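Local coordinates for protein methionine-R-sulfoxide reductase (Neisseria meningitidis, PDB 3MMH) that reduces the R-sulfoxide form of free methionine back to methionine, using a GAF-type domain to hold the substrate, at residues Phe50-Tyr55 and Leu131-Glu136. Numbering follows the deposited sequence.
Sequences FWVGFY and LDADSE. With SME (methionine sulfoxide), chain C; ACT (acetate ion), chain M.
Phe54 lays ring atom CE1 against CB of Leu131, 3.8 Å away, and CZ meets CD1 of the same leucine. Beside them, Val52 CG2 rests 4.1 Å from Ala133 CB. This methyl lies anti to the backbone N of Val52. Helix 32-47 covers this face.

Two antiparallel strands carry these side chains. Trp51 pairs with Asp134 and Gly53 with Asp132, each by two backbone hydrogen bonds. The first strand starts with a classic beta bulge, in which Phe50 and Trp51 share Asp134 as their opposite residue. Beyond it, Glu136 CG sits over the Phe50 ring in a CH-pi contact, 4.0 Å from the ring centroid.

On the other face, the methyl CE of methionine sulfoxide lies over the centre of the Trp51 ring, 3.3 Å above its plane. Asp132 O lies in plane at the edge of the Trp51 ring, 3.6 Å from Trp51 CZ3. The acids close the polar side, where Asp132 and Asp134 both reach the substrate. Glu116 adds a third carboxylate. Central strands of the GAF-domain sheet thus form one wall of the substrate pocket, aromatic and acidic together.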
# COMPACT_ATOMS: atom_id res chain seq x y z
N PHE A 50 -8.61 10.93 -1.99
CA PHE A 50 -7.35 11.43 -1.45
C PHE A 50 -6.55 10.33 -0.72
O PHE A 50 -5.31 10.26 -0.88
CB PHE A 50 -7.67 12.55 -0.44
CG PHE A 50 -6.49 13.18 0.20
CD1 PHE A 50 -5.58 13.95 -0.53
CD2 PHE A 50 -6.32 13.05 1.56
CE1 PHE A 50 -4.45 14.51 0.08
CE2 PHE A 50 -5.21 13.63 2.18
CZ PHE A 50 -4.39 14.43 1.44
N TRP A 51 -7.19 9.49 0.06
CA TRP A 51 -6.56 8.44 0.77
C TRP A 51 -7.50 7.30 0.85
O TRP A 51 -8.69 7.46 1.14
CB TRP A 51 -6.18 8.95 2.19
CG TRP A 51 -5.14 8.18 2.95
CD1 TRP A 51 -3.81 8.53 3.01
CD2 TRP A 51 -5.28 6.96 3.70
NE1 TRP A 51 -3.17 7.62 3.78
CE2 TRP A 51 -4.03 6.65 4.23
CE3 TRP A 51 -6.36 6.14 4.05
CZ2 TRP A 51 -3.78 5.56 5.04
CZ3 TRP A 51 -6.15 5.04 4.82
CH2 TRP A 51 -4.87 4.74 5.31
N VAL A 52 -7.00 6.07 0.68
CA VAL A 52 -7.83 4.89 0.87
C VAL A 52 -6.94 3.71 1.28
O VAL A 52 -5.92 3.47 0.64
CB VAL A 52 -8.73 4.52 -0.32
CG1 VAL A 52 -7.95 4.37 -1.62
CG2 VAL A 52 -9.62 3.34 -0.03
N GLY A 53 -7.33 2.98 2.30
CA GLY A 53 -6.51 1.90 2.78
C GLY A 53 -7.00 1.28 4.02
O GLY A 53 -8.21 1.42 4.36
N PHE A 54 -6.14 0.59 4.73
CA PHE A 54 -6.52 -0.28 5.85
C PHE A 54 -5.67 -0.02 7.06
O PHE A 54 -4.46 0.24 6.94
CB PHE A 54 -6.41 -1.74 5.43
CG PHE A 54 -7.32 -2.10 4.27
CD1 PHE A 54 -8.62 -2.45 4.49
CD2 PHE A 54 -6.89 -1.94 2.96
CE1 PHE A 54 -9.44 -2.73 3.39
CE2 PHE A 54 -7.69 -2.24 1.87
CZ PHE A 54 -9.00 -2.59 2.14
N TYR A 55 -6.28 -0.26 8.21
CA TYR A 55 -5.58 -0.49 9.47
C TYR A 55 -6.02 -1.81 10.02
O TYR A 55 -7.19 -2.19 9.85
CB TYR A 55 -5.89 0.60 10.51
CG TYR A 55 -5.31 1.95 10.27
CD1 TYR A 55 -4.21 2.39 11.03
CD2 TYR A 55 -5.85 2.86 9.33
CE1 TYR A 55 -3.65 3.60 10.82
CE2 TYR A 55 -5.28 4.10 9.11
CZ TYR A 55 -4.15 4.48 9.85
OH TYR A 55 -3.57 5.70 9.62
N LEU A 131 -11.39 -0.52 6.93
CA LEU A 131 -11.20 0.21 5.69
C LEU A 131 -11.46 1.68 5.93
O LEU A 131 -12.53 1.99 6.43
CB LEU A 131 -12.10 -0.36 4.62
CG LEU A 131 -11.96 0.12 3.18
CD1 LEU A 131 -12.65 -0.88 2.18
CD2 LEU A 131 -12.39 1.51 2.95
N ASP A 132 -10.50 2.51 5.64
CA ASP A 132 -10.67 3.94 5.81
C ASP A 132 -10.46 4.63 4.46
O ASP A 132 -9.50 4.34 3.74
CB ASP A 132 -9.59 4.48 6.79
CG ASP A 132 -9.69 5.94 7.00
OD1 ASP A 132 -10.75 6.41 7.28
OD2 ASP A 132 -8.67 6.61 7.04
N ALA A 133 -11.33 5.58 4.15
CA ALA A 133 -11.22 6.39 2.95
C ALA A 133 -11.44 7.87 3.32
O ALA A 133 -12.32 8.15 4.14
CB ALA A 133 -12.12 5.99 1.84
N ASP A 134 -10.64 8.73 2.69
CA ASP A 134 -10.65 10.14 3.02
C ASP A 134 -10.67 10.96 1.73
O ASP A 134 -10.16 10.53 0.70
CB ASP A 134 -9.44 10.51 3.94
CG ASP A 134 -9.37 9.67 5.18
OD1 ASP A 134 -9.91 10.11 6.20
OD2 ASP A 134 -8.77 8.56 5.08
N SER A 135 -11.28 12.13 1.80
CA SER A 135 -11.41 13.04 0.65
C SER A 135 -11.05 14.46 1.09
O SER A 135 -11.33 14.85 2.21
CB SER A 135 -12.82 13.03 0.16
OG SER A 135 -12.97 13.93 -0.94
N GLU A 136 -10.45 15.19 0.17
CA GLU A 136 -10.30 16.64 0.33
C GLU A 136 -11.58 17.41 0.13
O GLU A 136 -11.59 18.61 0.42
CB GLU A 136 -9.27 17.16 -0.68
CG GLU A 136 -7.90 16.70 -0.37
CD GLU A 136 -6.85 17.49 -1.18
OE1 GLU A 136 -6.45 18.56 -0.76
OE2 GLU A 136 -6.40 16.93 -2.22
N SME C . -8.87 10.17 10.14
CA SME C . -8.62 8.87 10.81
CB SME C . -7.12 8.52 10.92
CG SME C . -6.50 7.83 9.70
S SME C . -6.12 8.94 8.41
OE SME C . -7.04 10.00 8.04
CE SME C . -5.55 7.82 7.20
C SME C . -9.32 8.83 12.14
O SME C . -9.29 7.76 12.77
OXT SME C . -9.95 9.87 12.56
C ACT M . -10.51 13.53 -3.22
O ACT M . -9.86 14.32 -2.47
OXT ACT M . -11.47 12.81 -2.84
CH3 ACT M . -10.15 13.61 -4.68